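Local coordinates for protein azurocidin (Homo sapiens, PDB 1A7S) that binds heparin and Gram-negative lipopolysaccharide, kills many Gram-negative bacteria and attracts monocytes and fibroblasts, on the scaffold of a serine protease homologue, at residues Y58-R63 and A126-Q131; Q84-D89 and A189-G194; T38-F43 and N79-Q84. All blocks are in the same frame, centred on the assembly; numbering follows the deposited sequence.

Overall arrangement
All three contacts lie in the chymotrypsin-like fold of two antiparallel beta barrels. Contact 1 ties a loop of the N-terminal barrel, 58-63, to the residues just after strand 122-127 in the second sheet. Contact 2 spans the cleft between the halves, from loop 84-89 to strand 184-192, and contact 3 joins two loops of the N-terminal barrel. Contacts 2 and 3 are neighbours, centres about 9 Å apart; they share Gln84 and are linked through Asp89 and Ser41. Contact 1 stands apart, centres about 22 and 23 Å away, its segments alternating with those of both; along the chain contact 3 closes before contact 2 opens. Contacts 1 and 2 thus join the halves at separate places.

Contact 1: residues Y58-R63 and A126-Q131; sequences YDLRRR and AGWGSQ. With EOH (ethanol), chain G.
Trp128 meets loop 58-63 with both the edge and a face of its indole. At the edge, NE1 donates to the backbone oxygen of Tyr58, with 3.0 Å between Trp128 NE1 and Tyr58 O and a nearly straight N-H...O angle of 166°. The oxygen lies in the indole plane, whereas the donor is tilted 34° from the plane of the carbonyl. Over one face sits Leu60: its CD2 makes a CH-pi contact 3.8 Å from the centroid of the five-membered ring of Trp128, almost on the ring normal. The branch point of the leucine also packs, with 3.5 Å from Leu60 CG to Trp128 CD1. CG of Leu60 lies beside its backbone N (chi1 -69°), which helps bring CD2 over the five-membered ring and leaves CD1 beyond its rim, near Trp128 CB.

The next shell shapes the loop that offers these groups. A type I turn runs from Asp59 to Arg62, and an Asx turn reinforces it, Asp59 OD1 accepting from Arg61 N at 3.0 Å. Asp59 also forms a salt bridge with Arg139, and Leu60 shares a backbone hydrogen bond with that arginine. Leu15 and Ser17 of strand 15-20 touch the indole. Two residues back, on strand 122-127, Ala126 N donates to an ethanol oxygen, probably from the crystallisation liquor, hydrogen-bonded to Pro178 O as well.

The chemistry thus combines directional and apolar grip: the N-H of a buried indole is satisfied by a carbonyl of the facing loop, and that bond with the leucine above it would limit the ring's freedom to turn.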
ATOM      1  N   TYR A  58       4.976  14.574   0.560  1.00  7.54           N
ATOM      2  CA  TYR A  58       4.687  14.848  -0.844  1.00  7.17           C
ATOM      3  C   TYR A  58       5.952  14.568  -1.650  1.00  7.21           C
ATOM      4  O   TYR A  58       5.970  13.599  -2.459  1.00  7.99           O
ATOM      5  CB  TYR A  58       4.155  16.246  -1.065  1.00  7.99           C
ATOM      6  CG  TYR A  58       3.889  16.607  -2.502  1.00  8.18           C
ATOM      7  CD1 TYR A  58       2.931  15.870  -3.176  1.00 10.59           C
ATOM      8  CD2 TYR A  58       4.595  17.600  -3.144  1.00  9.16           C
ATOM      9  CE1 TYR A  58       2.612  16.085  -4.456  1.00 11.32           C
ATOM     10  CE2 TYR A  58       4.256  17.844  -4.539  1.00 10.32           C
ATOM     11  CZ  TYR A  58       3.295  17.043  -5.126  1.00 11.11           C
ATOM     12  OH  TYR A  58       2.921  17.290  -6.484  1.00 13.46           O
ATOM     13  N   ASP A  59       6.957  15.409  -1.511  1.00  7.04           N
ATOM     14  CA  ASP A  59       8.266  15.218  -2.187  1.00  7.71           C
ATOM     15  C   ASP A  59       9.220  14.528  -1.232  1.00  7.60           C
ATOM     16  O   ASP A  59       9.587  15.044  -0.174  1.00  7.92           O
ATOM     17  CB  ASP A  59       8.792  16.655  -2.525  1.00  8.35           C
ATOM     18  CG  ASP A  59      10.132  16.679  -3.163  1.00  7.67           C
ATOM     19  OD1 ASP A  59      10.788  15.600  -3.323  1.00  8.65           O
ATOM     20  OD2 ASP A  59      10.556  17.789  -3.566  1.00  8.49           O
ATOM     21  N   LEU A  60       9.599  13.294  -1.549  1.00  7.49           N
ATOM     22  CA  LEU A  60      10.427  12.523  -0.696  1.00  8.02           C
ATOM     23  C   LEU A  60      11.727  13.251  -0.296  1.00  8.70           C
ATOM     24  O   LEU A  60      12.259  12.963   0.768  1.00 10.41           O
ATOM     25  CB  LEU A  60      10.831  11.184  -1.352  1.00  8.43           C
ATOM     26  CG  LEU A  60       9.772  10.146  -1.543  1.00  9.56           C
ATOM     27  CD1 LEU A  60      10.269   8.921  -2.243  1.00 10.67           C
ATOM     28  CD2 LEU A  60       9.066   9.795  -0.232  1.00 12.88           C
ATOM     29  N   ARG A  61      12.242  14.112  -1.145  1.00  8.24           N
ATOM     30  CA  ARG A  61      13.496  14.777  -0.910  1.00  9.11           C
ATOM     31  C   ARG A  61      13.365  16.071  -0.121  1.00 10.34           C
ATOM     32  O   ARG A  61      14.418  16.708   0.150  1.00 15.09           O
ATOM     33  CB  ARG A  61      14.254  15.043  -2.212  1.00  9.85           C
ATOM     34  CG  ARG A  61      14.505  13.779  -3.021  1.00 11.99           C
ATOM     35  CD  ARG A  61      15.255  14.083  -4.337  1.00 14.89           C
ATOM     36  NE  ARG A  61      16.674  14.275  -4.057  1.00 16.84           N
ATOM     37  CZ  ARG A  61      17.629  13.378  -4.275  1.00 13.96           C
ATOM     38  NH1 ARG A  61      17.446  12.316  -5.044  1.00 15.63           N
ATOM     39  NH2 ARG A  61      18.844  13.653  -3.826  1.00 14.88           N
ATOM     40  N   ARG A  62      12.209  16.400   0.376  1.00  8.81           N
ATOM     41  CA  ARG A  62      11.957  17.675   1.091  1.00  8.63           C
ATOM     42  C   ARG A  62      11.540  17.358   2.510  1.00 10.00           C
ATOM     43  O   ARG A  62      10.831  16.421   2.811  1.00 11.04           O
ATOM     44  CB  ARG A  62      10.884  18.466   0.346  1.00  8.94           C
ATOM     45  CG  ARG A  62      10.791  19.952   0.674  1.00 10.52           C
ATOM     46  CD  ARG A  62      11.899  20.791   0.117  1.00 10.52           C
ATOM     47  NE  ARG A  62      11.848  20.773  -1.348  1.00 10.39           N
ATOM     48  CZ  ARG A  62      12.838  21.171  -2.137  1.00 11.63           C
ATOM     49  NH1 ARG A  62      13.977  21.634  -1.651  1.00 12.78           N
ATOM     50  NH2 ARG A  62      12.707  21.009  -3.470  1.00 11.29           N
ATOM     51  N   ARG A  63      11.924  18.268   3.455  1.00 10.17           N
ATOM     52  CA  ARG A  63      11.623  18.031   4.856  1.00 11.12           C
ATOM     53  C   ARG A  63      10.171  18.130   5.221  1.00 10.12           C
ATOM     54  O   ARG A  63       9.656  17.368   6.046  1.00 11.22           O
ATOM     55  CB  ARG A  63      12.522  18.899   5.774  1.00 14.53           C
ATOM     56  CG  ARG A  63      13.983  18.568   5.639  1.00 24.14           C
ATOM     57  CD  ARG A  63      14.910  19.572   6.231  1.00 31.58           C
ATOM     58  NE  ARG A  63      14.483  20.031   7.568  1.00 38.31           N
ATOM     59  CZ  ARG A  63      14.977  21.199   8.011  1.00 39.55           C
ATOM     60  NH1 ARG A  63      16.128  21.601   7.410  1.00 46.86           N
ATOM     61  NH2 ARG A  63      14.428  21.945   8.892  1.00 44.08           N
ATOM     62  N   ALA A 126      -1.526   4.641  -6.269  1.00  7.04           N
ATOM     63  CA  ALA A 126      -0.588   5.727  -6.146  1.00  7.14           C
ATOM     64  C   ALA A 126       0.646   5.265  -5.367  1.00  7.89           C
ATOM     65  O   ALA A 126       0.583   4.435  -4.477  1.00  9.65           O
ATOM     66  CB  ALA A 126      -1.233   6.927  -5.481  1.00  8.40           C
ATOM     67  N   GLY A 127       1.776   5.926  -5.620  1.00  7.36           N
ATOM     68  CA  GLY A 127       2.983   5.627  -4.935  1.00  8.05           C
ATOM     69  C   GLY A 127       4.173   6.377  -5.452  1.00  6.91           C
ATOM     70  O   GLY A 127       4.066   7.110  -6.450  1.00  7.41           O
ATOM     71  N   TRP A 128       5.303   6.172  -4.800  1.00  6.78           N
ATOM     72  CA  TRP A 128       6.559   6.827  -5.127  1.00  6.94           C
ATOM     73  C   TRP A 128       7.484   5.895  -5.911  1.00  7.58           C
ATOM     74  O   TRP A 128       8.688   6.187  -6.060  1.00  8.22           O
ATOM     75  CB  TRP A 128       7.245   7.344  -3.896  1.00  7.13           C
ATOM     76  CG  TRP A 128       6.624   8.523  -3.219  1.00  7.21           C
ATOM     77  CD1 TRP A 128       6.892   9.829  -3.541  1.00  7.76           C
ATOM     78  CD2 TRP A 128       5.700   8.562  -2.144  1.00  7.69           C
ATOM     79  NE1 TRP A 128       6.197  10.665  -2.711  1.00  7.71           N
ATOM     80  CE2 TRP A 128       5.456   9.924  -1.843  1.00  7.71           C
ATOM     81  CE3 TRP A 128       5.028   7.572  -1.399  1.00  8.03           C
ATOM     82  CZ2 TRP A 128       4.579  10.311  -0.838  1.00  8.53           C
ATOM     83  CZ3 TRP A 128       4.188   7.976  -0.378  1.00  9.40           C
ATOM     84  CH2 TRP A 128       3.988   9.341  -0.117  1.00  8.91           C
ATOM     85  N   GLY A 129       6.966   4.768  -6.405  1.00  7.04           N
ATOM     86  CA  GLY A 129       7.808   3.804  -7.088  1.00  7.73           C
ATOM     87  C   GLY A 129       8.355   4.253  -8.386  1.00  7.90           C
ATOM     88  O   GLY A 129       8.054   5.332  -8.922  1.00  8.64           O
ATOM     89  N   SER A 130       9.250   3.414  -8.955  1.00  8.15           N
ATOM     90  CA  SER A 130       9.873   3.706 -10.232  1.00  9.01           C
ATOM     91  C   SER A 130       8.895   3.561 -11.405  1.00  8.64           C
ATOM     92  O   SER A 130       7.744   3.145 -11.247  1.00  8.57           O
ATOM     93  CB  SER A 130      11.023   2.702 -10.449  1.00  9.18           C
ATOM     94  OG  SER A 130      10.505   1.375 -10.530  1.00  9.33           O
ATOM     95  N   GLN A 131       9.391   3.870 -12.577  1.00  9.97           N
ATOM     96  CA  GLN A 131       8.687   3.794 -13.866  1.00 11.05           C
ATOM     97  C   GLN A 131       9.064   2.587 -14.681  1.00 11.50           C
ATOM     98  O   GLN A 131       8.459   2.286 -15.712  1.00 15.66           O
ATOM     99  CB  GLN A 131       8.715   5.046 -14.680  1.00 12.76           C
ATOM    100  CG  GLN A 131       7.952   6.247 -14.095  1.00 12.12           C
ATOM    101  CD  GLN A 131       8.475   6.667 -12.756  1.00 12.15           C
ATOM    102  OE1 GLN A 131       9.616   7.102 -12.675  1.00 15.08           O
ATOM    103  NE2 GLN A 131       7.717   6.469 -11.681  1.00 11.42           N
TER
HETATM  104  C1  EOH G 419      -3.894   4.980  -3.478  1.00 15.26           C
HETATM  105  C2  EOH G 419      -4.801   5.224  -4.620  1.00 11.26           C
HETATM  106  O   EOH G 419      -2.690   4.159  -3.702  1.00  9.49           O

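Contact 2: residues Q84-D89 and A189-G194; sequences QQNLND and ASFSLG
Between the two barrels, at what is the active-site cleft in active relatives of the peptidase S1 family, loop 84-89 of the N-terminal barrel faces strand 184-192 of the other. In sequence, Asp89 occupies the position of the aspartate of the catalytic triad. Ser190 OG donates to it, with 2.7 Å from Ser190 OG to Asp89 OD2, and the hydroxyl comes to the anti lone pair of that oxygen, away from OD1. Ser190 has two conformers; this bond is described for one, and so may not be permanent. OD2 has a second partner in Ser41 OG, at the place of the triad histidine, so the carboxylate joins hydroxyls from two parts of the fold.

A water extends the link: it donates to Ser190 OG, 2.8 Å from the water oxygen, and to the backbone, 2.7 Å from that oxygen to Asn86 O. Hydroxyl and water both lie at the edge of the Phe191 ring, near its plane.

Asn86 instead comes over a face of this ring. Its CB does the closest touching, at 3.7 Å from Asn86 CB to Phe191 CE1, and its CG stands above the ring near CD1; amide and ring planes are inclined by 30°. Phe191 has CG between its backbone N and carbonyl carbon (chi1 68°), a position that turns the phenyl toward the loop. Phe202, on strand 201-205, stacks on the same ring.

Ser190 and Phe191 both face Phe202 in a classic beta bulge, which presents two successive side chains toward loop 84-89. A serine followed by an aromatic residue on this strand, beside the triad aspartate, is the familiar wall of the substrate cleft in chymotrypsin-like proteases, retained here in a serine protease homologue.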
ATOM      1  N   GLN A  84       6.920 -17.941  -0.536  1.00 16.64           N
ATOM      2  CA  GLN A  84       7.073 -18.814  -1.665  1.00 17.46           C
ATOM      3  C   GLN A  84       5.897 -18.737  -2.613  1.00 17.22           C
ATOM      4  O   GLN A  84       6.033 -18.836  -3.870  1.00 21.53           O
ATOM      5  CB  GLN A  84       7.440 -20.214  -1.278  1.00 20.09           C
ATOM      6  CG  GLN A  84       8.121 -21.105  -2.339  1.00 21.02           C
ATOM      7  CD  GLN A  84       7.082 -21.744  -3.267  1.00 20.35           C
ATOM      8  OE1 GLN A  84       5.944 -22.021  -2.771  1.00 16.83           O
ATOM      9  NE2 GLN A  84       7.407 -21.883  -4.509  1.00 21.54           N
ATOM     10  N   GLN A  85       4.692 -18.647  -2.077  1.00 16.04           N
ATOM     11  CA  GLN A  85       3.479 -18.616  -2.862  1.00 15.31           C
ATOM     12  C   GLN A  85       2.991 -17.192  -3.021  1.00 16.41           C
ATOM     13  O   GLN A  85       1.937 -16.980  -3.638  1.00 20.34           O
ATOM     14  CB  GLN A  85       2.449 -19.513  -2.187  1.00 15.35           C
ATOM     15  CG  GLN A  85       2.640 -20.992  -2.356  1.00 15.36           C
ATOM     16  CD  GLN A  85       2.436 -21.468  -3.757  1.00 15.08           C
ATOM     17  OE1 GLN A  85       1.369 -21.169  -4.366  1.00 16.28           O
ATOM     18  NE2 GLN A  85       3.463 -22.094  -4.344  1.00 15.72           N
ATOM     19  N   ASN A  86       3.692 -16.244  -2.401  1.00 17.40           N
ATOM     20  CA  ASN A  86       3.158 -14.861  -2.428  1.00 17.19           C
ATOM     21  C   ASN A  86       1.782 -14.845  -1.857  1.00 15.81           C
ATOM     22  O   ASN A  86       0.853 -14.165  -2.442  1.00 16.36           O
ATOM     23  CB  ASN A  86       3.176 -14.392  -3.893  1.00 24.36           C
ATOM     24  CG  ASN A  86       4.587 -14.323  -4.444  1.00 26.66           C
ATOM     25  OD1 ASN A  86       4.981 -14.941  -5.457  1.00 37.69           O
ATOM     26  ND2 ASN A  86       5.434 -13.600  -3.704  1.00 35.80           N
ATOM     27  N   LEU A  87       1.549 -15.574  -0.790  1.00 13.20           N
ATOM     28  CA  LEU A  87       0.183 -15.669  -0.225  1.00 13.47           C
ATOM     29  C   LEU A  87       0.060 -14.899   1.085  1.00 11.53           C
ATOM     30  O   LEU A  87       1.026 -14.900   1.895  1.00 11.79           O
ATOM     31  CB  LEU A  87      -0.139 -17.128   0.117  1.00 17.34           C
ATOM     32  CG  LEU A  87      -0.659 -18.024  -0.955  1.00 23.46           C
ATOM     33  CD1 LEU A  87      -0.976 -19.358  -0.298  1.00 31.55           C
ATOM     34  CD2 LEU A  87      -1.726 -17.497  -1.851  1.00 19.45           C
ATOM     35  N   ASN A  88      -1.052 -14.298   1.308  1.00 11.83           N
ATOM     36  CA  ASN A  88      -1.325 -13.575   2.539  1.00 10.47           C
ATOM     37  C   ASN A  88      -0.330 -12.485   2.759  1.00  9.60           C
ATOM     38  O   ASN A  88       0.216 -12.298   3.837  1.00 10.15           O
ATOM     39  CB  ASN A  88      -1.437 -14.531   3.689  1.00 11.71           C
ATOM     40  CG  ASN A  88      -2.568 -15.552   3.593  1.00 14.87           C
ATOM     41  OD1 ASN A  88      -3.345 -15.575   2.678  1.00 14.17           O
ATOM     42  ND2 ASN A  88      -2.613 -16.384   4.638  1.00 31.12           N
ATOM     43  N   ASP A  89      -0.070 -11.722   1.691  1.00 10.24           N
ATOM     44  CA  ASP A  89       0.955 -10.680   1.670  1.00  8.87           C
ATOM     45  C   ASP A  89       0.437  -9.394   2.271  1.00  8.17           C
ATOM     46  O   ASP A  89       0.058  -8.453   1.599  1.00  9.26           O
ATOM     47  CB  ASP A  89       1.484 -10.480   0.260  1.00  9.80           C
ATOM     48  CG  ASP A  89       2.731  -9.576   0.253  1.00 10.05           C
ATOM     49  OD1 ASP A  89       3.181  -9.232   1.373  1.00  8.92           O
ATOM     50  OD2 ASP A  89       3.229  -9.296  -0.829  1.00  9.43           O
ATOM     51  N   ALA A 189      -0.535  -3.627  -2.664  1.00  6.92           N
ATOM     52  CA  ALA A 189       0.315  -4.037  -3.771  1.00  7.00           C
ATOM     53  C   ALA A 189       1.302  -5.102  -3.365  1.00  7.49           C
ATOM     54  O   ALA A 189       2.031  -4.971  -2.364  1.00  7.87           O
ATOM     55  CB  ALA A 189       1.034  -2.815  -4.361  1.00  7.99           C
ATOM     56  N   SER A 190       1.325  -6.197  -4.114  1.00  7.44           N
ATOM     57  CA  SER A 190       2.141  -7.344  -3.794  1.00  8.08           C
ATOM     58  C   SER A 190       3.187  -7.646  -4.820  1.00  8.01           C
ATOM     59  O   SER A 190       4.393  -7.622  -4.520  1.00  9.49           O
ATOM     60  CB  SER A 190       1.325  -8.542  -3.437  1.00  9.38           C
ATOM     61  OG  SER A 190       1.991  -9.699  -3.152  0.50  3.86           O
ATOM     62  N   PHE A 191       2.810  -7.985  -6.043  1.00  7.74           N
ATOM     63  CA  PHE A 191       3.789  -8.301  -7.068  1.00  8.66           C
ATOM     64  C   PHE A 191       3.204  -8.089  -8.437  1.00  8.94           C
ATOM     65  O   PHE A 191       1.989  -7.991  -8.610  1.00  9.71           O
ATOM     66  CB  PHE A 191       4.327  -9.727  -6.883  1.00 10.49           C
ATOM     67  CG  PHE A 191       3.302 -10.822  -7.153  1.00 11.85           C
ATOM     68  CD1 PHE A 191       2.439 -11.270  -6.183  1.00 11.80           C
ATOM     69  CD2 PHE A 191       3.188 -11.415  -8.417  1.00 14.19           C
ATOM     70  CE1 PHE A 191       1.496 -12.257  -6.419  1.00 12.40           C
ATOM     71  CE2 PHE A 191       2.262 -12.413  -8.643  1.00 15.45           C
ATOM     72  CZ  PHE A 191       1.390 -12.842  -7.631  1.00 14.38           C
ATOM     73  N   SER A 192       4.045  -8.132  -9.457  1.00  9.79           N
ATOM     74  CA  SER A 192       3.603  -8.297 -10.846  1.00 13.13           C
ATOM     75  C   SER A 192       4.723  -9.159 -11.529  1.00 17.07           C
ATOM     76  O   SER A 192       5.827  -9.225 -10.944  1.00 20.93           O
ATOM     77  CB  SER A 192       3.417  -7.017 -11.571  1.00 14.51           C
ATOM     78  OG  SER A 192       4.531  -6.142 -11.535  1.00 16.08           O
ATOM     79  N   LEU A 193       4.394  -9.711 -12.640  1.00 22.59           N
ATOM     80  CA  LEU A 193       5.404 -10.520 -13.385  1.00 25.71           C
ATOM     81  C   LEU A 193       5.710  -9.781 -14.664  1.00 27.26           C
ATOM     82  O   LEU A 193       4.895  -9.094 -15.290  1.00 29.35           O
ATOM     83  CB  LEU A 193       4.843 -11.933 -13.622  1.00 29.16           C
ATOM     84  CG  LEU A 193       4.230 -12.598 -12.389  1.00 31.45           C
ATOM     85  CD1 LEU A 193       3.275 -13.695 -12.790  1.00 34.24           C
ATOM     86  CD2 LEU A 193       5.278 -13.072 -11.391  1.00 34.14           C
ATOM     87  N   GLY A 194       6.935  -9.965 -15.108  1.00 29.36           N
ATOM     88  CA  GLY A 194       7.411  -9.367 -16.327  1.00 25.17           C
ATOM     89  C   GLY A 194       7.702  -7.877 -16.016  1.00 19.52           C
ATOM     90  O   GLY A 194       7.742  -7.455 -14.886  1.00 25.34           O
TER
HETATM   91  O   HOH W   1       0.016 -11.654  -3.051  1.00 13.01           O

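Contact 3: residues T38-F43 and N79-Q84; sequences TAASCF and NGYDPQ
The short 3-10 turn 40-42, which follows strand 35-38 of the N-terminal barrel, packs against loop 79-84 through one aromatic ring. Ala40 places its methyl over a face of Tyr81: CB makes a CH-pi contact 3.7 Å from the ring centroid, 19° off the normal. It is displaced toward the root of the ring, where Ala40 CB comes 3.5 Å from Tyr81 CG. The opposite face is covered from within the tyrosine's own loop, by Pro83 N 3.9 Å above the plane and over its centre. The ring is therefore sandwiched between the methyl of the turn and the backbone of its own chain.

At the far end of the ring the phenol oxygen lies against the next residue of the turn, with 3.2 Å from Tyr81 OH to Ser41 CB. This is contact with the carbon side of the serine, its OG being turned to Asp89 instead. Tyr81 extends its CG anti to the backbone N (chi1 176°), which carries the ring along the turn from Ala40 to Ser41.

Backbone bonds hold the turn itself, with Cys42 N 3.1 Å from Ala39 O and Phe43 N 3.0 Å from Ala40 O. A disulfide from Cys42 to Cys26 fixes it to strand 23-32, and Ala40 also rests on Met91 of strand 91-95. Across from it, Asp82 and the pair Asn86 and Leu87 form a G1 beta bulge.

The turn falls in region 20-44, which possesses antibiotic activity. Its Thr-Ala-Ala-Ser-Cys sequence matches the Thr-Ala-Ala-His-Cys motif of trypsin-like enzymes, in which the disulfide-tethered turn carries the triad histidine; here Ser41 stands in that place.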
ATOM      1  N   THR A  38       0.475  -2.495   5.069  1.00  7.24           N
ATOM      2  CA  THR A  38       1.463  -2.639   4.015  1.00  6.94           C
ATOM      3  C   THR A  38       1.576  -4.131   3.662  1.00  6.85           C
ATOM      4  O   THR A  38       0.711  -4.935   4.049  1.00  7.64           O
ATOM      5  CB  THR A  38       2.806  -2.042   4.455  1.00  8.05           C
ATOM      6  OG1 THR A  38       3.734  -2.002   3.388  1.00  7.71           O
ATOM      7  CG2 THR A  38       3.403  -2.694   5.638  1.00  8.44           C
ATOM      8  N   ALA A  39       2.563  -4.444   2.832  1.00  7.08           N
ATOM      9  CA  ALA A  39       2.813  -5.823   2.418  1.00  7.36           C
ATOM     10  C   ALA A  39       3.848  -6.441   3.302  1.00  7.46           C
ATOM     11  O   ALA A  39       4.900  -5.858   3.599  1.00  8.25           O
ATOM     12  CB  ALA A  39       3.276  -5.829   0.957  1.00  8.24           C
ATOM     13  N   ALA A  40       3.625  -7.715   3.682  1.00  8.18           N
ATOM     14  CA  ALA A  40       4.644  -8.492   4.382  1.00  8.68           C
ATOM     15  C   ALA A  40       5.904  -8.696   3.551  1.00  8.59           C
ATOM     16  O   ALA A  40       7.020  -8.789   4.124  1.00  9.78           O
ATOM     17  CB  ALA A  40       4.106  -9.820   4.874  1.00  9.18           C
ATOM     18  N   SER A  41       5.749  -8.729   2.244  1.00  8.73           N
ATOM     19  CA  SER A  41       6.891  -8.901   1.360  1.00  9.84           C
ATOM     20  C   SER A  41       7.852  -7.696   1.431  1.00 10.05           C
ATOM     21  O   SER A  41       8.976  -7.834   0.932  1.00 14.10           O
ATOM     22  CB  SER A  41       6.416  -9.088  -0.077  1.00 10.41           C
ATOM     23  OG  SER A  41       5.575  -8.018  -0.490  1.00 10.43           O
ATOM     24  N   CYS A  42       7.467  -6.615   2.037  1.00  9.49           N
ATOM     25  CA  CYS A  42       8.350  -5.455   2.260  1.00 10.76           C
ATOM     26  C   CYS A  42       9.333  -5.664   3.408  1.00 13.09           C
ATOM     27  O   CYS A  42      10.257  -4.912   3.574  1.00 17.27           O
ATOM     28  CB  CYS A  42       7.521  -4.233   2.550  1.00  9.86           C
ATOM     29  SG  CYS A  42       6.582  -3.592   1.161  1.00 10.17           S
ATOM     30  N   PHE A  43       9.134  -6.725   4.163  1.00 14.35           N
ATOM     31  CA  PHE A  43       9.994  -7.018   5.309  1.00 19.41           C
ATOM     32  C   PHE A  43      10.560  -8.457   5.088  1.00 23.73           C
ATOM     33  O   PHE A  43      10.357  -9.244   6.013  1.00 35.18           O
ATOM     34  CB  PHE A  43       9.128  -6.908   6.567  1.00 18.50           C
ATOM     35  CG  PHE A  43       8.665  -5.444   6.746  1.00 16.67           C
ATOM     36  CD1 PHE A  43       9.504  -4.558   7.413  1.00 18.60           C
ATOM     37  CD2 PHE A  43       7.500  -4.980   6.233  1.00 14.66           C
ATOM     38  CE1 PHE A  43       9.155  -3.230   7.551  1.00 18.43           C
ATOM     39  CE2 PHE A  43       7.143  -3.633   6.375  1.00 15.63           C
ATOM     40  CZ  PHE A  43       7.967  -2.758   6.997  1.00 16.29           C
ATOM     41  N   ASN A  79      -0.601 -12.600   9.103  1.00 13.57           N
ATOM     42  CA  ASN A  79      -1.533 -13.682   9.180  1.00 15.54           C
ATOM     43  C   ASN A  79      -1.191 -14.776   8.190  1.00 15.38           C
ATOM     44  O   ASN A  79      -1.783 -14.874   7.142  1.00 17.28           O
ATOM     45  CB  ASN A  79      -2.971 -13.130   8.911  1.00 15.54           C
ATOM     46  CG  ASN A  79      -4.028 -14.203   9.133  1.00 18.58           C
ATOM     47  OD1 ASN A  79      -3.819 -15.180   9.887  1.00 27.53           O
ATOM     48  ND2 ASN A  79      -5.133 -14.029   8.455  1.00 28.57           N
ATOM     49  N   GLY A  80      -0.175 -15.575   8.522  1.00 16.16           N
ATOM     50  CA  GLY A  80       0.233 -16.648   7.658  1.00 18.31           C
ATOM     51  C   GLY A  80       0.835 -16.239   6.328  1.00 16.11           C
ATOM     52  O   GLY A  80       0.640 -16.917   5.289  1.00 16.41           O
ATOM     53  N   TYR A  81       1.670 -15.210   6.265  1.00 15.40           N
ATOM     54  CA  TYR A  81       2.324 -14.867   5.008  1.00 13.07           C
ATOM     55  C   TYR A  81       3.219 -16.029   4.541  1.00 13.28           C
ATOM     56  O   TYR A  81       4.014 -16.568   5.322  1.00 15.73           O
ATOM     57  CB  TYR A  81       3.282 -13.658   5.360  1.00 14.48           C
ATOM     58  CG  TYR A  81       4.093 -13.279   4.109  1.00 13.01           C
ATOM     59  CD1 TYR A  81       3.482 -13.109   2.882  1.00 14.17           C
ATOM     60  CD2 TYR A  81       5.436 -13.075   4.183  1.00 15.47           C
ATOM     61  CE1 TYR A  81       4.252 -12.747   1.777  1.00 14.85           C
ATOM     62  CE2 TYR A  81       6.217 -12.713   3.095  1.00 15.95           C
ATOM     63  CZ  TYR A  81       5.581 -12.573   1.857  1.00 17.37           C
ATOM     64  OH  TYR A  81       6.355 -12.199   0.753  1.00 22.86           O
ATOM     65  N   ASP A  82       3.120 -16.361   3.258  1.00 13.32           N
ATOM     66  CA  ASP A  82       3.938 -17.393   2.644  1.00 15.43           C
ATOM     67  C   ASP A  82       4.718 -16.804   1.482  1.00 14.45           C
ATOM     68  O   ASP A  82       4.078 -16.460   0.440  1.00 15.93           O
ATOM     69  CB  ASP A  82       3.018 -18.512   2.126  1.00 18.65           C
ATOM     70  CG  ASP A  82       3.776 -19.636   1.466  1.00 23.63           C
ATOM     71  OD1 ASP A  82       4.999 -19.563   1.265  1.00 31.76           O
ATOM     72  OD2 ASP A  82       3.123 -20.696   1.284  1.00 31.73           O
ATOM     73  N   PRO A  83       5.947 -16.485   1.637  1.00 16.64           N
ATOM     74  CA  PRO A  83       6.680 -15.748   0.571  1.00 17.95           C
ATOM     75  C   PRO A  83       6.848 -16.596  -0.677  1.00 18.43           C
ATOM     76  O   PRO A  83       6.934 -16.081  -1.783  1.00 23.03           O
ATOM     77  CB  PRO A  83       8.008 -15.428   1.204  1.00 21.49           C
ATOM     78  CG  PRO A  83       8.069 -16.181   2.466  1.00 24.00           C
ATOM     79  CD  PRO A  83       6.706 -16.622   2.871  1.00 17.86           C
ATOM     80  N   GLN A  84       6.920 -17.941  -0.536  1.00 16.64           N
ATOM     81  CA  GLN A  84       7.073 -18.814  -1.665  1.00 17.46           C
ATOM     82  C   GLN A  84       5.897 -18.737  -2.613  1.00 17.22           C
ATOM     83  O   GLN A  84       6.033 -18.836  -3.870  1.00 21.53           O
ATOM     84  CB  GLN A  84       7.440 -20.214  -1.278  1.00 20.09           C
ATOM     85  CG  GLN A  84       8.121 -21.105  -2.339  1.00 21.02           C
ATOM     86  CD  GLN A  84       7.082 -21.744  -3.267  1.00 20.35           C
ATOM     87  OE1 GLN A  84       5.944 -22.021  -2.771  1.00 16.83           O
ATOM     88  NE2 GLN A  84       7.407 -21.883  -4.509  1.00 21.54           N
TER